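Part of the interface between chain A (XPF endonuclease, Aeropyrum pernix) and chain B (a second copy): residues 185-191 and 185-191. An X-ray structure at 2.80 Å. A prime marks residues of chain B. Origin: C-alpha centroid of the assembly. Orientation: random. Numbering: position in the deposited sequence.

Chain A (185-191) LERFFTA
Chain B, residues 185-191: LERFFTA

When two copies of one protein meet through the same segment, a residue can meet its own copy, and an aromatic ring suits that place because its flat face can lie on its twin. The XPF endonuclease dimer illustrates the principle. In each chain residues 185 to 188 are helical, with phi/psi averaging near -65/-43° and Glu186′ departing most at -48/-38°, and the register is reciprocal: the CA atoms of Glu186 and Phe189′ lie 6.3 Å apart, as do those of Phe189 and Glu186′.

Leu185 (chi1 m) points its CA-to-CB bond toward the facing stretch but does not reach it; its O accepts from Phe189 N at 2.7 Å, a helical bond repeated in chain B. Glu186 starts sideways with chi1 t, but its end comes nearer the partner: CG lies 3.5 Å from Phe189′ O, and OE2 3.8 Å from Thr190′ CG2. Arg187 points away, modelled only to CB, and Phe188 (chi1 t, chi2 71°) is buried but makes no contact with the facing stretch.

Phe189 leaves the helix at phi/psi -70/11°, and its CA-to-CB bond points toward the other stretch. Both rings adopt chi1 m, with chi2 -27° in Phe189 and -17° in Phe189′, and form an offset stack with centroids 4.1 Å apart and planes at 23°. Each covers one face of the other, although the 2.9 Å between Phe189 CD2 and Phe189′ CD2 is too short to be trusted in detail.

Thr190, at phi/psi -134/-14°, sets OG1 3.6 Å from Glu186′ OE2. The copies differ here: chi1 is -115° in Thr190 but p in Thr190′, whose OG1 donates to Glu186′ O at 2.7 Å within its own chain. Ala191 turns away, its N hydrogen-bonded to Phe188 O at 3.3 Å. No hydrogen bond crosses between the stretches; the 320 Å² buried between them centres on the stacked rings.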

ATOM      1  N   LEU A 185      20.641 -12.582   3.041  1.00 42.36           N
ATOM      2  CA  LEU A 185      20.376 -12.199   4.434  1.00 42.07           C
ATOM      3  C   LEU A 185      21.497 -12.705   5.318  1.00 42.32           C
ATOM      4  O   LEU A 185      22.009 -12.007   6.208  1.00 42.07           O
ATOM      5  CB  LEU A 185      19.044 -12.756   4.945  1.00 41.56           C
ATOM      6  CG  LEU A 185      17.758 -12.116   4.442  1.00 40.93           C
ATOM      7  CD1 LEU A 185      16.699 -12.187   5.514  1.00 38.77           C
ATOM      8  CD2 LEU A 185      17.991 -10.673   3.995  1.00 40.22           C
ATOM      9  N   GLU A 186      21.889 -13.936   5.040  1.00 42.64           N
ATOM     10  CA  GLU A 186      22.809 -14.638   5.902  1.00 43.13           C
ATOM     11  C   GLU A 186      24.232 -14.093   5.830  1.00 42.77           C
ATOM     12  O   GLU A 186      24.904 -13.991   6.862  1.00 43.20           O
ATOM     13  CB  GLU A 186      22.769 -16.102   5.579  1.00 43.26           C
ATOM     14  CG  GLU A 186      23.523 -16.909   6.524  1.00 45.58           C
ATOM     15  CD  GLU A 186      24.274 -17.929   5.771  1.00 49.31           C
ATOM     16  OE1 GLU A 186      24.879 -17.533   4.747  1.00 50.11           O
ATOM     17  OE2 GLU A 186      24.224 -19.115   6.169  1.00 51.66           O
ATOM     18  N   ARG A 187      24.678 -13.722   4.632  1.00 41.75           N
ATOM     19  CA  ARG A 187      25.891 -12.929   4.513  1.00 41.15           C
ATOM     20  C   ARG A 187      25.759 -11.634   5.332  1.00 40.72           C
ATOM     21  O   ARG A 187      26.699 -11.245   6.027  1.00 41.21           O
ATOM     22  CB  ARG A 187      26.251 -12.652   3.041  1.00 41.18           C
ATOM     23  N   PHE A 188      24.591 -10.998   5.294  1.00 40.09           N
ATOM     24  CA  PHE A 188      24.389  -9.740   6.023  1.00 39.69           C
ATOM     25  C   PHE A 188      24.407  -9.936   7.527  1.00 39.87           C
ATOM     26  O   PHE A 188      24.977  -9.117   8.258  1.00 39.65           O
ATOM     27  CB  PHE A 188      23.071  -9.045   5.650  1.00 39.23           C
ATOM     28  CG  PHE A 188      22.718  -7.904   6.574  1.00 38.10           C
ATOM     29  CD1 PHE A 188      23.447  -6.710   6.538  1.00 35.80           C
ATOM     30  CD2 PHE A 188      21.695  -8.038   7.503  1.00 36.88           C
ATOM     31  CE1 PHE A 188      23.163  -5.670   7.390  1.00 33.91           C
ATOM     32  CE2 PHE A 188      21.399  -6.993   8.365  1.00 36.53           C
ATOM     33  CZ  PHE A 188      22.146  -5.802   8.309  1.00 36.24           C
ATOM     34  N   PHE A 189      23.761 -11.017   7.973  1.00 40.37           N
ATOM     35  CA  PHE A 189      23.617 -11.344   9.398  1.00 40.49           C
ATOM     36  C   PHE A 189      24.928 -11.774  10.033  1.00 41.03           C
ATOM     37  O   PHE A 189      24.959 -12.235  11.165  1.00 41.65           O
ATOM     38  CB  PHE A 189      22.608 -12.469   9.563  1.00 39.85           C
ATOM     39  CG  PHE A 189      21.197 -12.051   9.339  1.00 39.04           C
ATOM     40  CD1 PHE A 189      20.803 -10.742   9.553  1.00 37.47           C
ATOM     41  CD2 PHE A 189      20.247 -12.975   8.952  1.00 38.52           C
ATOM     42  CE1 PHE A 189      19.510 -10.357   9.373  1.00 36.51           C
ATOM     43  CE2 PHE A 189      18.930 -12.591   8.780  1.00 38.12           C
ATOM     44  CZ  PHE A 189      18.571 -11.271   8.989  1.00 37.76           C
ATOM     45  N   THR A 190      26.015 -11.581   9.304  1.00 41.47           N
ATOM     46  CA  THR A 190      27.272 -12.206   9.604  1.00 41.49           C
ATOM     47  C   THR A 190      28.353 -11.174   9.513  1.00 42.35           C
ATOM     48  O   THR A 190      29.458 -11.392   9.991  1.00 42.81           O
ATOM     49  CB  THR A 190      27.492 -13.375   8.635  1.00 41.30           C
ATOM     50  OG1 THR A 190      27.492 -14.587   9.386  1.00 40.33           O
ATOM     51  CG2 THR A 190      28.760 -13.250   7.803  1.00 40.26           C
ATOM     52  N   ALA A 191      28.030 -10.029   8.924  1.00 42.95           N
ATOM     53  CA  ALA A 191      29.018  -8.967   8.794  1.00 43.87           C
ATOM     54  C   ALA A 191      29.328  -8.286  10.121  1.00 44.41           C
ATOM     55  O   ALA A 191      28.713  -8.569  11.167  1.00 44.29           O
ATOM     56  CB  ALA A 191      28.579  -7.958   7.777  1.00 44.00           C
TER
ATOM     57  N   LEU B 185      20.773 -15.102  17.534  1.00 37.77           N
ATOM     58  CA  LEU B 185      20.110 -15.058  16.222  1.00 37.26           C
ATOM     59  C   LEU B 185      21.092 -15.495  15.188  1.00 36.94           C
ATOM     60  O   LEU B 185      20.805 -16.375  14.373  1.00 36.42           O
ATOM     61  CB  LEU B 185      19.585 -13.665  15.868  1.00 37.15           C
ATOM     62  CG  LEU B 185      18.291 -13.195  16.541  1.00 36.62           C
ATOM     63  CD1 LEU B 185      17.937 -11.825  16.049  1.00 36.85           C
ATOM     64  CD2 LEU B 185      17.137 -14.142  16.324  1.00 35.92           C
ATOM     65  N   GLU B 186      22.271 -14.890  15.259  1.00 37.08           N
ATOM     66  CA  GLU B 186      23.376 -15.217  14.357  1.00 37.89           C
ATOM     67  C   GLU B 186      23.612 -16.717  14.248  1.00 37.60           C
ATOM     68  O   GLU B 186      23.902 -17.249  13.173  1.00 37.44           O
ATOM     69  CB  GLU B 186      24.648 -14.536  14.817  1.00 37.87           C
ATOM     70  CG  GLU B 186      25.835 -14.941  14.033  1.00 40.84           C
ATOM     71  CD  GLU B 186      26.869 -13.840  13.948  1.00 47.10           C
ATOM     72  OE1 GLU B 186      26.917 -12.934  14.840  1.00 47.14           O
ATOM     73  OE2 GLU B 186      27.651 -13.901  12.967  1.00 50.25           O
ATOM     74  N   ARG B 187      23.470 -17.394  15.374  1.00 37.22           N
ATOM     75  CA  ARG B 187      23.616 -18.817  15.411  1.00 36.85           C
ATOM     76  C   ARG B 187      22.488 -19.498  14.611  1.00 36.29           C
ATOM     77  O   ARG B 187      22.770 -20.322  13.739  1.00 36.27           O
ATOM     78  CB  ARG B 187      23.669 -19.251  16.872  1.00 37.40           C
ATOM     79  CG  ARG B 187      23.673 -20.748  17.127  1.00 38.79           C
ATOM     80  CD  ARG B 187      24.863 -21.488  16.541  1.00 39.04           C
ATOM     81  NE  ARG B 187      24.538 -22.895  16.689  1.00 40.45           N
ATOM     82  CZ  ARG B 187      24.253 -23.723  15.689  1.00 42.05           C
ATOM     83  NH1 ARG B 187      24.324 -23.323  14.417  1.00 40.60           N
ATOM     84  NH2 ARG B 187      23.928 -24.981  15.976  1.00 43.01           N
ATOM     85  N   PHE B 188      21.233 -19.120  14.885  1.00 35.73           N
ATOM     86  CA  PHE B 188      20.044 -19.609  14.152  1.00 34.56           C
ATOM     87  C   PHE B 188      20.134 -19.315  12.675  1.00 34.13           C
ATOM     88  O   PHE B 188      19.911 -20.193  11.838  1.00 34.03           O
ATOM     89  CB  PHE B 188      18.795 -18.930  14.693  1.00 34.30           C
ATOM     90  CG  PHE B 188      17.516 -19.291  13.968  1.00 33.34           C
ATOM     91  CD1 PHE B 188      17.006 -20.576  14.017  1.00 32.67           C
ATOM     92  CD2 PHE B 188      16.801 -18.318  13.280  1.00 33.03           C
ATOM     93  CE1 PHE B 188      15.804 -20.902  13.378  1.00 31.91           C
ATOM     94  CE2 PHE B 188      15.604 -18.630  12.644  1.00 33.37           C
ATOM     95  CZ  PHE B 188      15.107 -19.931  12.685  1.00 32.28           C
ATOM     96  N   PHE B 189      20.473 -18.071  12.363  1.00 33.40           N
ATOM     97  CA  PHE B 189      20.547 -17.640  10.984  1.00 32.95           C
ATOM     98  C   PHE B 189      21.520 -18.462  10.162  1.00 33.59           C
ATOM     99  O   PHE B 189      21.477 -18.417   8.931  1.00 34.52           O
ATOM    100  CB  PHE B 189      20.837 -16.142  10.893  1.00 31.79           C
ATOM    101  CG  PHE B 189      19.698 -15.276  11.394  1.00 31.01           C
ATOM    102  CD1 PHE B 189      18.403 -15.804  11.544  1.00 29.28           C
ATOM    103  CD2 PHE B 189      19.903 -13.932  11.691  1.00 29.32           C
ATOM    104  CE1 PHE B 189      17.372 -15.019  11.982  1.00 27.55           C
ATOM    105  CE2 PHE B 189      18.857 -13.136  12.124  1.00 27.65           C
ATOM    106  CZ  PHE B 189      17.597 -13.685  12.275  1.00 27.86           C
ATOM    107  N   THR B 190      22.368 -19.249  10.830  1.00 34.13           N
ATOM    108  CA  THR B 190      23.401 -20.049  10.136  1.00 34.10           C
ATOM    109  C   THR B 190      23.289 -21.535  10.459  1.00 34.59           C
ATOM    110  O   THR B 190      24.119 -22.326  10.037  1.00 34.98           O
ATOM    111  CB  THR B 190      24.834 -19.542  10.418  1.00 33.55           C
ATOM    112  OG1 THR B 190      24.970 -19.311  11.816  1.00 34.10           O
ATOM    113  CG2 THR B 190      25.100 -18.242   9.728  1.00 32.44           C
ATOM    114  N   ALA B 191      22.247 -21.917  11.184  1.00 35.10           N
ATOM    115  CA  ALA B 191      22.009 -23.330  11.470  1.00 36.16           C
ATOM    116  C   ALA B 191      21.605 -24.125  10.228  1.00 36.93           C
ATOM    117  O   ALA B 191      21.269 -23.553   9.203  1.00 37.31           O
ATOM    118  CB  ALA B 191      20.972 -23.491  12.580  1.00 35.76           C
TER